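PDB 3GVX: glycerate dehydrogenase related protein from Thermoplasma acidophilum, which probably acts as an NAD(P)-dependent reductase of glyoxylate or hydroxypyruvate, as a member of the D-isomer specific 2-hydroxyacid dehydrogenase family. Local coordinates for residues B[138-151]-B[159-173]. Residues are numbered along the deposited sequence; the frame is centred on the assembly and turned at random.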
loop_
_atom_site.group_PDB
_atom_site.type_symbol
_atom_site.label_atom_id
_atom_site.label_comp_id
_atom_site.label_asym_id
_atom_site.label_seq_id
_atom_site.Cartn_x
_atom_site.Cartn_y
_atom_site.Cartn_z
ATOM N N ALA B 138 -8.138 7.089 -1.220
ATOM C CA ALA B 138 -8.675 7.193 0.134
ATOM C C ALA B 138 -9.071 5.841 0.741
ATOM O O ALA B 138 -9.008 5.660 1.953
ATOM C CB ALA B 138 -9.864 8.150 0.151
ATOM N N HIS B 139 -9.468 4.899 -0.110
ATOM C CA HIS B 139 -9.842 3.555 0.341
ATOM C C HIS B 139 -8.576 2.868 0.834
ATOM O O HIS B 139 -8.580 2.234 1.877
ATOM C CB HIS B 139 -10.507 2.771 -0.807
ATOM C CG HIS B 139 -10.347 1.285 -0.723
ATOM N ND1 HIS B 139 -11.199 0.470 -0.011
ATOM C CD2 HIS B 139 -9.440 0.462 -1.302
ATOM C CE1 HIS B 139 -10.825 -0.789 -0.158
ATOM N NE2 HIS B 139 -9.760 -0.822 -0.936
ATOM N N LEU B 140 -7.485 3.027 0.091
ATOM C CA LEU B 140 -6.205 2.445 0.488
ATOM C C LEU B 140 -5.659 3.155 1.733
ATOM O O LEU B 140 -5.153 2.515 2.651
ATOM C CB LEU B 140 -5.186 2.535 -0.652
ATOM C CG LEU B 140 -5.488 1.756 -1.935
ATOM C CD1 LEU B 140 -4.360 2.025 -2.932
ATOM C CD2 LEU B 140 -5.641 0.258 -1.629
ATOM N N ALA B 141 -5.788 4.479 1.766
ATOM C CA ALA B 141 -5.319 5.265 2.902
ATOM C C ALA B 141 -5.990 4.864 4.214
ATOM O O ALA B 141 -5.329 4.783 5.243
ATOM C CB ALA B 141 -5.508 6.760 2.624
ATOM N N LYS B 142 -7.292 4.595 4.174
ATOM C CA LYS B 142 -8.018 4.175 5.370
ATOM C C LYS B 142 -7.491 2.831 5.824
ATOM O O LYS B 142 -7.359 2.586 7.008
ATOM C CB LYS B 142 -9.533 4.072 5.107
ATOM C CG LYS B 142 -10.193 5.382 4.699
ATOM C CD LYS B 142 -9.852 6.519 5.662
ATOM C CE LYS B 142 -10.286 6.234 7.094
ATOM N NZ LYS B 142 -9.857 7.336 8.014
ATOM N N ALA B 143 -7.184 1.965 4.872
ATOM C CA ALA B 143 -6.647 0.650 5.201
ATOM C C ALA B 143 -5.290 0.777 5.897
ATOM O O ALA B 143 -4.991 0.054 6.837
ATOM C CB ALA B 143 -6.518 -0.184 3.944
ATOM N N PHE B 144 -4.475 1.719 5.428
ATOM C CA PHE B 144 -3.160 1.963 6.018
ATOM C C PHE B 144 -3.272 2.690 7.349
ATOM O O PHE B 144 -2.271 2.975 7.996
ATOM C CB PHE B 144 -2.266 2.760 5.047
ATOM C CG PHE B 144 -1.511 1.909 4.073
ATOM C CD1 PHE B 144 -0.406 1.194 4.476
ATOM C CD2 PHE B 144 -1.911 1.807 2.754
ATOM C CE1 PHE B 144 0.282 0.396 3.592
ATOM C CE2 PHE B 144 -1.220 1.004 1.862
ATOM C CZ PHE B 144 -0.123 0.298 2.287
ATOM N N GLY B 145 -4.498 3.003 7.746
ATOM C CA GLY B 145 -4.721 3.702 8.990
ATOM C C GLY B 145 -4.520 5.203 8.903
ATOM O O GLY B 145 -4.393 5.878 9.910
HETATM N N MSE B 146 -4.515 5.749 7.702
HETATM C CA MSE B 146 -4.311 7.181 7.554
HETATM C C MSE B 146 -5.606 7.931 7.768
HETATM O O MSE B 146 -6.679 7.366 7.661
HETATM C CB MSE B 146 -3.771 7.488 6.160
HETATM C CG MSE B 146 -2.670 6.538 5.720
HETATM SE SE MSE B 146 -1.908 7.118 4.179
HETATM C CE MSE B 146 -1.019 8.341 4.739
ATOM N N ARG B 147 -5.484 9.216 8.056
ATOM C CA ARG B 147 -6.621 10.096 8.240
ATOM C C ARG B 147 -6.722 10.780 6.880
ATOM O O ARG B 147 -5.700 11.093 6.271
ATOM C CB ARG B 147 -6.299 11.099 9.349
ATOM C CG ARG B 147 -7.331 12.169 9.595
ATOM C CD ARG B 147 -6.823 13.153 10.674
ATOM N NE ARG B 147 -7.869 14.073 11.099
ATOM C CZ ARG B 147 -9.028 13.689 11.619
ATOM N NH1 ARG B 147 -9.289 12.396 11.786
ATOM N NH2 ARG B 147 -9.934 14.598 11.958
ATOM N N VAL B 148 -7.931 11.021 6.391
ATOM C CA VAL B 148 -8.066 11.630 5.076
ATOM C C VAL B 148 -8.740 12.989 5.024
ATOM O O VAL B 148 -9.823 13.194 5.554
ATOM C CB VAL B 148 -8.770 10.654 4.102
ATOM C CG1 VAL B 148 -9.038 11.331 2.766
ATOM C CG2 VAL B 148 -7.893 9.401 3.913
ATOM N N ILE B 149 -8.059 13.925 4.383
ATOM C CA ILE B 149 -8.554 15.268 4.223
ATOM C C ILE B 149 -8.744 15.487 2.732
ATOM O O ILE B 149 -7.868 15.186 1.916
ATOM C CB ILE B 149 -7.566 16.280 4.823
ATOM C CG1 ILE B 149 -7.501 16.042 6.336
ATOM C CG2 ILE B 149 -7.997 17.713 4.491
ATOM C CD1 ILE B 149 -6.202 16.397 6.965
ATOM N N ALA B 150 -9.920 15.976 2.377
ATOM C CA ALA B 150 -10.209 16.179 0.984
ATOM C C ALA B 150 -10.615 17.583 0.663
ATOM O O ALA B 150 -11.286 18.274 1.432
ATOM C CB ALA B 150 -11.280 15.210 0.523
ATOM N N TYR B 151 -10.149 18.012 -0.487
ATOM C CA TYR B 151 -10.502 19.309 -0.967
ATOM C C TYR B 151 -11.206 19.007 -2.267
ATOM O O TYR B 151 -10.586 18.534 -3.226
ATOM C CB TYR B 151 -9.278 20.159 -1.234
ATOM C CG TYR B 151 -9.669 21.343 -2.058
ATOM C CD1 TYR B 151 -10.371 22.404 -1.501
ATOM C CD2 TYR B 151 -9.473 21.336 -3.428
ATOM C CE1 TYR B 151 -10.882 23.428 -2.298
ATOM C CE2 TYR B 151 -9.973 22.352 -4.234
ATOM C CZ TYR B 151 -10.681 23.395 -3.664
ATOM O OH TYR B 151 -11.179 24.397 -4.467
ATOM N N ASN B 159 -14.916 7.610 3.310
ATOM C CA ASN B 159 -13.500 7.477 3.633
ATOM C C ASN B 159 -12.779 8.811 3.793
ATOM O O ASN B 159 -11.555 8.877 3.778
ATOM C CB ASN B 159 -12.779 6.604 2.605
ATOM C CG ASN B 159 -13.132 5.156 2.739
ATOM O OD1 ASN B 159 -13.416 4.672 3.835
ATOM N ND2 ASN B 159 -13.118 4.443 1.622
ATOM N N VAL B 160 -13.556 9.873 3.950
ATOM C CA VAL B 160 -13.001 11.200 4.145
ATOM C C VAL B 160 -13.310 11.696 5.546
ATOM O O VAL B 160 -14.465 11.747 5.947
ATOM C CB VAL B 160 -13.581 12.216 3.164
ATOM C CG1 VAL B 160 -13.077 13.603 3.538
ATOM C CG2 VAL B 160 -13.218 11.858 1.721
ATOM N N ASP B 161 -12.286 12.069 6.296
ATOM C CA ASP B 161 -12.530 12.536 7.645
ATOM C C ASP B 161 -12.669 14.046 7.744
ATOM O O ASP B 161 -13.307 14.551 8.652
ATOM C CB ASP B 161 -11.409 12.053 8.562
ATOM C CG ASP B 161 -11.119 10.582 8.388
ATOM O OD1 ASP B 161 -12.010 9.756 8.656
ATOM O OD2 ASP B 161 -10.001 10.240 7.964
ATOM N N VAL B 162 -12.061 14.763 6.813
ATOM C CA VAL B 162 -12.120 16.216 6.836
ATOM C C VAL B 162 -12.238 16.837 5.457
ATOM O O VAL B 162 -11.502 16.501 4.523
ATOM C CB VAL B 162 -10.869 16.824 7.530
ATOM C CG1 VAL B 162 -10.995 18.350 7.588
ATOM C CG2 VAL B 162 -10.687 16.224 8.926
ATOM N N ILE B 163 -13.189 17.747 5.340
ATOM C CA ILE B 163 -13.401 18.451 4.101
ATOM C C ILE B 163 -12.768 19.798 4.325
ATOM O O ILE B 163 -13.100 20.495 5.283
ATOM C CB ILE B 163 -14.882 18.641 3.828
ATOM C CG1 ILE B 163 -15.575 17.282 3.853
ATOM C CG2 ILE B 163 -15.071 19.378 2.508
ATOM C CD1 ILE B 163 -17.068 17.344 3.748
ATOM N N SER B 164 -11.829 20.164 3.466
ATOM C CA SER B 164 -11.185 21.444 3.645
ATOM C C SER B 164 -11.938 22.545 2.902
ATOM O O SER B 164 -12.821 22.287 2.081
ATOM C CB SER B 164 -9.717 21.378 3.220
ATOM O OG SER B 164 -9.575 20.989 1.877
ATOM N N GLU B 165 -11.560 23.776 3.204
ATOM C CA GLU B 165 -12.190 24.954 2.636
ATOM C C GLU B 165 -11.459 25.486 1.446
ATOM O O GLU B 165 -12.031 26.159 0.595
ATOM C CB GLU B 165 -12.224 26.019 3.693
ATOM C CG GLU B 165 -12.572 25.465 5.029
ATOM C CD GLU B 165 -12.854 26.568 5.988
ATOM O OE1 GLU B 165 -12.107 27.571 5.950
ATOM O OE2 GLU B 165 -13.819 26.443 6.769
ATOM N N SER B 166 -10.178 25.195 1.397
ATOM C CA SER B 166 -9.372 25.678 0.320
ATOM C C SER B 166 -8.169 24.777 0.235
ATOM O O SER B 166 -7.914 23.977 1.131
ATOM C CB SER B 166 -8.934 27.111 0.616
ATOM O OG SER B 166 -8.369 27.201 1.908
ATOM N N PRO B 167 -7.428 24.874 -0.865
ATOM C CA PRO B 167 -6.235 24.060 -1.054
ATOM C C PRO B 167 -5.190 24.429 0.007
ATOM O O PRO B 167 -4.474 23.563 0.508
ATOM C CB PRO B 167 -5.803 24.420 -2.471
ATOM C CG PRO B 167 -7.107 24.715 -3.146
ATOM C CD PRO B 167 -7.816 25.542 -2.121
ATOM N N ALA B 168 -5.118 25.707 0.366
ATOM C CA ALA B 168 -4.165 26.134 1.381
ATOM C C ALA B 168 -4.538 25.491 2.700
ATOM O O ALA B 168 -3.675 25.051 3.452
ATOM C CB ALA B 168 -4.145 27.674 1.513
ATOM N N ASP B 169 -5.832 25.426 2.978
ATOM C CA ASP B 169 -6.305 24.804 4.211
ATOM C C ASP B 169 -5.977 23.311 4.211
ATOM O O ASP B 169 -5.674 22.739 5.247
ATOM C CB ASP B 169 -7.813 25.030 4.377
ATOM C CG ASP B 169 -8.401 24.265 5.557
ATOM O OD1 ASP B 169 -7.805 24.295 6.652
ATOM O OD2 ASP B 169 -9.465 23.635 5.399
ATOM N N LEU B 170 -6.033 22.690 3.038
ATOM C CA LEU B 170 -5.717 21.272 2.900
ATOM C C LEU B 170 -4.239 21.041 3.207
ATOM O O LEU B 170 -3.896 20.180 3.999
ATOM C CB LEU B 170 -6.045 20.772 1.485
ATOM C CG LEU B 170 -5.785 19.281 1.227
ATOM C CD1 LEU B 170 -6.996 18.431 1.637
ATOM C CD2 LEU B 170 -5.479 19.109 -0.253
ATOM N N PHE B 171 -3.366 21.818 2.578
ATOM C CA PHE B 171 -1.929 21.699 2.827
ATOM C C PHE B 171 -1.615 21.866 4.303
ATOM O O PHE B 171 -0.740 21.199 4.845
ATOM C CB PHE B 171 -1.136 22.740 2.024
ATOM C CG PHE B 171 -0.826 22.315 0.619
ATOM C CD1 PHE B 171 -1.847 22.003 -0.269
ATOM C CD2 PHE B 171 0.487 22.177 0.191
ATOM C CE1 PHE B 171 -1.561 21.549 -1.554
ATOM C CE2 PHE B 171 0.780 21.723 -1.099
ATOM C CZ PHE B 171 -0.250 21.408 -1.967
ATOM N N ARG B 172 -2.353 22.747 4.958
ATOM C CA ARG B 172 -2.139 23.010 6.366
ATOM C C ARG B 172 -2.456 21.843 7.291
ATOM O O ARG B 172 -1.911 21.754 8.381
ATOM C CB ARG B 172 -2.944 24.233 6.797
ATOM C CG ARG B 172 -2.344 25.561 6.383
ATOM C CD ARG B 172 -2.831 26.644 7.331
ATOM N NE ARG B 172 -4.229 26.994 7.096
ATOM C CZ ARG B 172 -4.648 27.779 6.111
ATOM N NH1 ARG B 172 -3.776 28.300 5.265
ATOM N NH2 ARG B 172 -5.942 28.051 5.979
ATOM N N GLN B 173 -3.338 20.953 6.855
ATOM C CA GLN B 173 -3.721 19.807 7.671
ATOM C C GLN B 173 -3.102 18.514 7.171
ATOM O O GLN B 173 -3.424 17.447 7.671
ATOM C CB GLN B 173 -5.242 19.636 7.667
ATOM C CG GLN B 173 -6.032 20.835 8.118
ATOM C CD GLN B 173 -7.520 20.582 8.035
ATOM O OE1 GLN B 173 -8.058 19.760 8.774
ATOM N NE2 GLN B 173 -8.192 21.273 7.119
HETATM O O HOH W 1 -13.710 1.751 1.113
#
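Strand 147-151 and strand 162-163 pair in parallel, Ile149 opposite Val162 and Ala150 opposite Ile163. Ala150 N donates to Val162 O (2.7 Å), and Ser164 N returns to Ala150 O (2.8 Å); Val148 O accepts from both Asp161 N and Val162 N. Helix 167-172 then runs back nearly antiparallel to strand 147-151, at 167°, their axes approaching to 8.4 Å.

Asp161 OD2 accepts two bonds at the start of the pairing: Val148 N (2.7 Å, almost straight) on the anti side, somewhat out of the carboxylate plane, and Lys142 NZ (2.9 Å) on the syn side, a salt bridge. Bends at chi2 (-51°) and chi3 (-59°) curl the lysine chain over Asn159 and bring NZ to this carboxylate and to Met146 O. At the other end, Pro167 CG sits over the centre of the Tyr151 ring in a CH-pi contact. Ser164 OG lies at the ring edge, in its plane, and donates to Ala150 O (3.2 Å) from above the carbonyl plane, on the same face as Ser164 N. Between them Ile149 lies alongside Val162, CG1 to Val162 CB 3.7 Å, and its CD1 reaches Gln173 CB (3.5 Å).

The pairing adds edge strand 162-163 to the seven-stranded parallel sheet of the Rossmann-type domain. Strand 124-128 flanks strand 147-151 on its other side, helix 193-196 packs against Pro167 and Phe171, and helix 132-143 meets the second subunit.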